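Local coordinates for protein Lic11098 (Leptospira interrogans serogroup Icterohaemorrhagiae serovar copenhageni, PDB 4U08) that is of unknown function but, as a leucine-rich repeat protein of a pathogen, is regarded as a virulence factor and may bind partner molecules, at residues L45-L50 / L68-L73; L117-N122 / L140-N145. All coordinates share one frame; numbering follows the deposited sequence.

Interaction 1. Residues L45-L50 / L68-L73; sequences LQLLNL and LQQLHL
H72, Q46 and L68 bury the most surface where the strand 47-49 meets the strand 70-72. The imidazole of H72 passes at a slant across the end of L47. H72 NE2 is 4.1 Å from L47 CD1. With CG anti to the carbonyl carbon (chi1 -61°), the ring turns its edge to L48 O and to Q70 OE1. H72 NE2 donates to Q70 OE1 over 2.8 Å, in the amide plane and on a lone pair. This bond fixes the ring and the amide against each other, and L47 CD1 rests 3.6 Å from Q70 OE1. N49 OD1 packs on H72 CB and also accepts from the backbone of D51.

The two strands run parallel as successive rungs of a leucine-rich repeat solenoid. H72, Q70, L47 and N49 lie on one face. L48 and L71 turn to the other face, into the leucine core.

On the leucine side, L68 reaches across with its CD1 branch, and L68 CD1 lies 3.8 Å from L48 CB. The same methyl also nears L45 CG and Q46 O.

Q46 grips the other rung at two levels. Q46 O accepts from both Q69 N (2.8 Å) and Q70 N (3.1 Å). Its side chain runs alongside that of Q69, and NE2 makes a weak bond to Q69 OE1. The OE1 of Q46 is taken by R23.

Interaction 2. Residues L117-N122 / L140-N145; sequences LNLAHN and LYLGHN
H121 and H144 both set CG anti to the carbonyl carbon (chi1 -64° and -63°); the two side chains run side by side and their imidazoles overlap face to face. They form an offset stack with centroids 4.0 Å apart and planes at 18°. H144 CB sits over the centre of the H121 ring. The rings belong to adjacent turns of a leucine-rich repeat solenoid, just past the parallel strands 116-118 and 139-141. H144 stacks in turn on H167, a zinc ligand, so the histidine row runs on to the metal site.

On the same face as N118, Y141 slants across the N118 amide, with Y141 CD2 3.7 Å from N118 ND2. N118 OD1 accepts from A120 N and closes an Asx turn. Opposite them in the core, L117 CD2 meets L140 CD1 at 3.9 Å. L119 and L142 also pack side by side.

Inside the turn, the asparagines form a ladder. N145 ND2 bonds L142 O in its own segment and also crosses to the rung before. The buried N122 repeats the pattern one turn earlier, reaching back to L96 O. L119 O thus takes N145 ND2 at 2.9 Å and N122 ND2 at 3.1 Å from opposite faces of its carbonyl plane.

From the N terminus, the chain makes one solenoid turn between 45-50 and 68-73, and interaction 1 closes it. Strand 93-95 follows and pairs in parallel with strand 70-72. The chain then reaches 117-122, and interaction 2 closes the turn that ends at 140-145. Each contact spans 17 intervening residues. The two are in series, and they neither nest nor cross. Their centres are about 18 Å apart, and their nearest atoms about 8 Å. Both join neighbouring parallel strands along the same row. Interaction 1 ties together rungs near the N-terminal end. Interaction 2 lies nearer the middle of the chain and reaches past the strand ends into the turns that follow them.

Interaction 1. Residues L45-L50 / L68-L73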
loop_
_atom_site.group_PDB
_atom_site.type_symbol
_atom_site.label_atom_id
_atom_site.label_comp_id
_atom_site.label_asym_id
_atom_site.label_seq_id
_atom_site.Cartn_x
_atom_site.Cartn_y
_atom_site.Cartn_z
ATOM N N LEU A 45 -18.468 18.714 25.111
ATOM C CA LEU A 45 -17.403 17.763 24.785
ATOM C C LEU A 45 -17.184 17.693 23.282
ATOM O O LEU A 45 -18.143 17.556 22.527
ATOM C CB LEU A 45 -17.731 16.369 25.356
ATOM C CG LEU A 45 -16.575 15.354 25.469
ATOM C CD1 LEU A 45 -15.512 15.803 26.486
ATOM C CD2 LEU A 45 -17.105 13.979 25.865
ATOM N N GLN A 46 -15.925 17.846 22.850
ATOM C CA GLN A 46 -15.539 17.824 21.432
ATOM C C GLN A 46 -14.742 16.583 21.099
ATOM O O GLN A 46 -14.830 16.089 19.976
ATOM C CB GLN A 46 -14.737 19.079 21.073
ATOM C CG GLN A 46 -15.567 20.357 21.117
ATOM C CD GLN A 46 -14.804 21.517 20.552
ATOM O OE1 GLN A 46 -14.169 22.277 21.282
ATOM N NE2 GLN A 46 -14.836 21.668 19.233
ATOM N N LEU A 47 -13.955 16.089 22.062
ATOM C CA LEU A 47 -13.131 14.902 21.869
ATOM C C LEU A 47 -13.216 13.996 23.087
ATOM O O LEU A 47 -12.989 14.431 24.232
ATOM C CB LEU A 47 -11.655 15.274 21.531
ATOM C CG LEU A 47 -10.750 14.137 21.027
ATOM C CD1 LEU A 47 -9.709 14.664 20.053
ATOM C CD2 LEU A 47 -10.066 13.382 22.183
ATOM N N LEU A 48 -13.527 12.730 22.826
ATOM C CA LEU A 48 -13.634 11.725 23.858
ATOM C C LEU A 48 -12.690 10.587 23.518
ATOM O O LEU A 48 -12.847 9.937 22.485
ATOM C CB LEU A 48 -15.107 11.254 23.989
ATOM C CG LEU A 48 -15.393 10.097 24.951
ATOM C CD1 LEU A 48 -14.895 10.406 26.368
ATOM C CD2 LEU A 48 -16.876 9.757 24.954
ATOM N N ASN A 49 -11.680 10.375 24.362
ATOM C CA ASN A 49 -10.723 9.315 24.127
ATOM C C ASN A 49 -10.949 8.171 25.110
ATOM O O ASN A 49 -10.708 8.311 26.309
ATOM C CB ASN A 49 -9.279 9.847 24.145
ATOM C CG ASN A 49 -8.266 8.880 23.590
ATOM O OD1 ASN A 49 -8.515 7.678 23.455
ATOM N ND2 ASN A 49 -7.072 9.363 23.305
ATOM N N LEU A 50 -11.436 7.042 24.590
ATOM C CA LEU A 50 -11.727 5.834 25.366
ATOM C C LEU A 50 -10.842 4.661 24.931
ATOM O O LEU A 50 -11.135 3.511 25.267
ATOM C CB LEU A 50 -13.227 5.478 25.242
ATOM C CG LEU A 50 -14.238 6.519 25.758
ATOM C CD1 LEU A 50 -15.663 6.058 25.520
ATOM C CD2 LEU A 50 -14.040 6.799 27.239
ATOM N N LEU A 68 -19.731 16.596 20.055
ATOM C CA LEU A 68 -18.638 15.640 19.842
ATOM C C LEU A 68 -18.214 15.545 18.379
ATOM O O LEU A 68 -19.049 15.268 17.522
ATOM C CB LEU A 68 -19.008 14.259 20.401
ATOM C CG LEU A 68 -17.847 13.277 20.649
ATOM C CD1 LEU A 68 -16.956 13.732 21.799
ATOM C CD2 LEU A 68 -18.378 11.889 20.940
ATOM N N GLN A 69 -16.917 15.818 18.101
ATOM C CA GLN A 69 -16.314 15.796 16.759
ATOM C C GLN A 69 -15.451 14.557 16.554
ATOM O O GLN A 69 -15.293 14.103 15.419
ATOM C CB GLN A 69 -15.477 17.064 16.533
ATOM C CG GLN A 69 -16.313 18.355 16.519
ATOM C CD GLN A 69 -15.492 19.590 16.231
ATOM O OE1 GLN A 69 -14.456 19.847 16.861
ATOM N NE2 GLN A 69 -15.971 20.411 15.306
ATOM N N GLN A 70 -14.881 14.013 17.654
ATOM C CA GLN A 70 -14.018 12.837 17.589
ATOM C C GLN A 70 -14.303 11.854 18.708
ATOM O O GLN A 70 -14.284 12.222 19.893
ATOM C CB GLN A 70 -12.520 13.227 17.613
ATOM C CG GLN A 70 -12.061 14.044 16.407
ATOM C CD GLN A 70 -10.557 14.153 16.315
ATOM O OE1 GLN A 70 -9.801 13.250 16.700
ATOM N NE2 GLN A 70 -10.092 15.232 15.734
ATOM N N LEU A 71 -14.539 10.590 18.326
ATOM C CA LEU A 71 -14.780 9.522 19.267
ATOM C C LEU A 71 -13.754 8.417 19.035
ATOM O O LEU A 71 -13.800 7.733 18.009
ATOM C CB LEU A 71 -16.242 9.016 19.160
ATOM C CG LEU A 71 -16.654 7.868 20.084
ATOM C CD1 LEU A 71 -16.437 8.221 21.556
ATOM C CD2 LEU A 71 -18.107 7.491 19.848
ATOM N N HIS A 72 -12.801 8.283 19.974
ATOM C CA HIS A 72 -11.722 7.292 19.925
ATOM C C HIS A 72 -12.114 6.127 20.834
ATOM O O HIS A 72 -12.205 6.283 22.053
ATOM C CB HIS A 72 -10.372 7.929 20.342
ATOM C CG HIS A 72 -9.940 9.052 19.448
ATOM N ND1 HIS A 72 -8.920 8.888 18.528
ATOM C CD2 HIS A 72 -10.424 10.314 19.341
ATOM C CE1 HIS A 72 -8.816 10.049 17.896
ATOM N NE2 HIS A 72 -9.697 10.936 18.351
ATOM N N LEU A 73 -12.410 4.978 20.234
ATOM C CA LEU A 73 -12.857 3.797 20.963
ATOM C C LEU A 73 -12.055 2.561 20.589
ATOM O O LEU A 73 -12.543 1.436 20.721
ATOM C CB LEU A 73 -14.334 3.555 20.644
ATOM C CG LEU A 73 -15.346 4.198 21.555
ATOM C CD1 LEU A 73 -16.708 4.130 20.931
ATOM C CD2 LEU A 73 -15.372 3.502 22.900
#

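Interaction 2. Residues L117-N122 / L140-N145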
loop_
_atom_site.group_PDB
_atom_site.type_symbol
_atom_site.label_atom_id
_atom_site.label_comp_id
_atom_site.label_asym_id
_atom_site.label_seq_id
_atom_site.Cartn_x
_atom_site.Cartn_y
_atom_site.Cartn_z
ATOM N N LEU A 117 -13.921 6.908 9.200
ATOM C CA LEU A 117 -14.502 5.778 9.912
ATOM C C LEU A 117 -13.499 4.645 9.913
ATOM O O LEU A 117 -13.141 4.127 8.853
ATOM C CB LEU A 117 -15.825 5.383 9.229
ATOM C CG LEU A 117 -16.544 4.117 9.731
ATOM C CD1 LEU A 117 -16.840 4.187 11.249
ATOM C CD2 LEU A 117 -17.837 3.904 8.952
ATOM N N ASN A 118 -12.990 4.303 11.093
ATOM C CA ASN A 118 -12.014 3.242 11.205
ATOM C C ASN A 118 -12.669 2.038 11.861
ATOM O O ASN A 118 -12.900 2.051 13.066
ATOM C CB ASN A 118 -10.765 3.695 11.989
ATOM C CG ASN A 118 -9.614 2.734 11.871
ATOM O OD1 ASN A 118 -9.788 1.550 11.635
ATOM N ND2 ASN A 118 -8.389 3.230 11.967
ATOM N N LEU A 119 -12.946 0.995 11.075
ATOM C CA LEU A 119 -13.556 -0.246 11.576
ATOM C C LEU A 119 -12.594 -1.418 11.425
ATOM O O LEU A 119 -13.016 -2.578 11.459
ATOM C CB LEU A 119 -14.897 -0.519 10.837
ATOM C CG LEU A 119 -16.043 0.448 11.114
ATOM C CD1 LEU A 119 -17.166 0.287 10.064
ATOM C CD2 LEU A 119 -16.579 0.274 12.518
ATOM N N ALA A 120 -11.274 -1.129 11.277
ATOM C CA ALA A 120 -10.293 -2.195 11.108
ATOM C C ALA A 120 -10.179 -3.063 12.372
ATOM O O ALA A 120 -10.517 -2.597 13.443
ATOM C CB ALA A 120 -8.936 -1.615 10.706
ATOM N N HIS A 121 -9.784 -4.331 12.233
ATOM C CA HIS A 121 -9.602 -5.288 13.338
ATOM C C HIS A 121 -10.887 -5.516 14.147
ATOM O O HIS A 121 -10.910 -5.366 15.361
ATOM C CB HIS A 121 -8.396 -4.910 14.236
ATOM C CG HIS A 121 -7.087 -4.963 13.521
ATOM N ND1 HIS A 121 -6.207 -6.020 13.696
ATOM C CD2 HIS A 121 -6.581 -4.130 12.587
ATOM C CE1 HIS A 121 -5.177 -5.774 12.905
ATOM N NE2 HIS A 121 -5.355 -4.647 12.217
ATOM N N ASN A 122 -11.963 -5.878 13.451
ATOM C CA ASN A 122 -13.232 -6.238 14.076
ATOM C C ASN A 122 -13.656 -7.584 13.506
ATOM O O ASN A 122 -12.814 -8.302 12.947
ATOM C CB ASN A 122 -14.276 -5.131 13.892
ATOM C CG ASN A 122 -14.120 -4.046 14.899
ATOM O OD1 ASN A 122 -14.578 -4.170 16.026
ATOM N ND2 ASN A 122 -13.423 -2.983 14.541
ATOM N N LEU A 140 -12.147 5.353 4.879
ATOM C CA LEU A 140 -12.863 4.174 5.375
ATOM C C LEU A 140 -11.921 2.993 5.509
ATOM O O LEU A 140 -11.424 2.500 4.504
ATOM C CB LEU A 140 -14.015 3.846 4.407
ATOM C CG LEU A 140 -14.884 2.617 4.734
ATOM C CD1 LEU A 140 -15.473 2.696 6.156
ATOM C CD2 LEU A 140 -15.987 2.489 3.708
ATOM N N TYR A 141 -11.668 2.547 6.734
ATOM C CA TYR A 141 -10.783 1.415 6.993
ATOM C C TYR A 141 -11.589 0.213 7.439
ATOM O O TYR A 141 -12.248 0.267 8.481
ATOM C CB TYR A 141 -9.740 1.780 8.072
ATOM C CG TYR A 141 -8.831 2.915 7.656
ATOM C CD1 TYR A 141 -8.037 2.818 6.514
ATOM C CD2 TYR A 141 -8.734 4.072 8.421
ATOM C CE1 TYR A 141 -7.185 3.853 6.136
ATOM C CE2 TYR A 141 -7.855 5.099 8.073
ATOM C CZ TYR A 141 -7.084 4.984 6.927
ATOM O OH TYR A 141 -6.227 5.987 6.554
ATOM N N LEU A 142 -11.540 -0.860 6.660
ATOM C CA LEU A 142 -12.275 -2.115 6.928
ATOM C C LEU A 142 -11.343 -3.321 6.955
ATOM O O LEU A 142 -11.797 -4.467 6.923
ATOM C CB LEU A 142 -13.386 -2.324 5.874
ATOM C CG LEU A 142 -14.488 -1.282 5.835
ATOM C CD1 LEU A 142 -15.198 -1.298 4.483
ATOM C CD2 LEU A 142 -15.447 -1.457 6.999
ATOM N N GLY A 143 -10.040 -3.055 7.003
ATOM C CA GLY A 143 -9.040 -4.110 7.034
ATOM C C GLY A 143 -9.175 -5.045 8.232
ATOM O O GLY A 143 -9.717 -4.643 9.262
ATOM N N HIS A 144 -8.703 -6.288 8.109
ATOM C CA HIS A 144 -8.721 -7.270 9.213
ATOM C C HIS A 144 -10.125 -7.514 9.769
ATOM O O HIS A 144 -10.374 -7.363 10.960
ATOM C CB HIS A 144 -7.719 -6.905 10.343
ATOM C CG HIS A 144 -6.289 -6.912 9.897
ATOM N ND1 HIS A 144 -5.731 -5.782 9.332
ATOM C CD2 HIS A 144 -5.355 -7.891 9.924
ATOM C CE1 HIS A 144 -4.490 -6.105 9.022
ATOM N NE2 HIS A 144 -4.219 -7.361 9.346
ATOM N N ASN A 145 -11.058 -7.839 8.881
ATOM C CA ASN A 145 -12.432 -8.180 9.243
ATOM C C ASN A 145 -12.744 -9.532 8.615
ATOM O O ASN A 145 -11.813 -10.312 8.340
ATOM C CB ASN A 145 -13.404 -7.064 8.824
ATOM C CG ASN A 145 -13.547 -6.016 9.872
ATOM O OD1 ASN A 145 -14.139 -6.265 10.909
ATOM N ND2 ASN A 145 -12.967 -4.838 9.658
#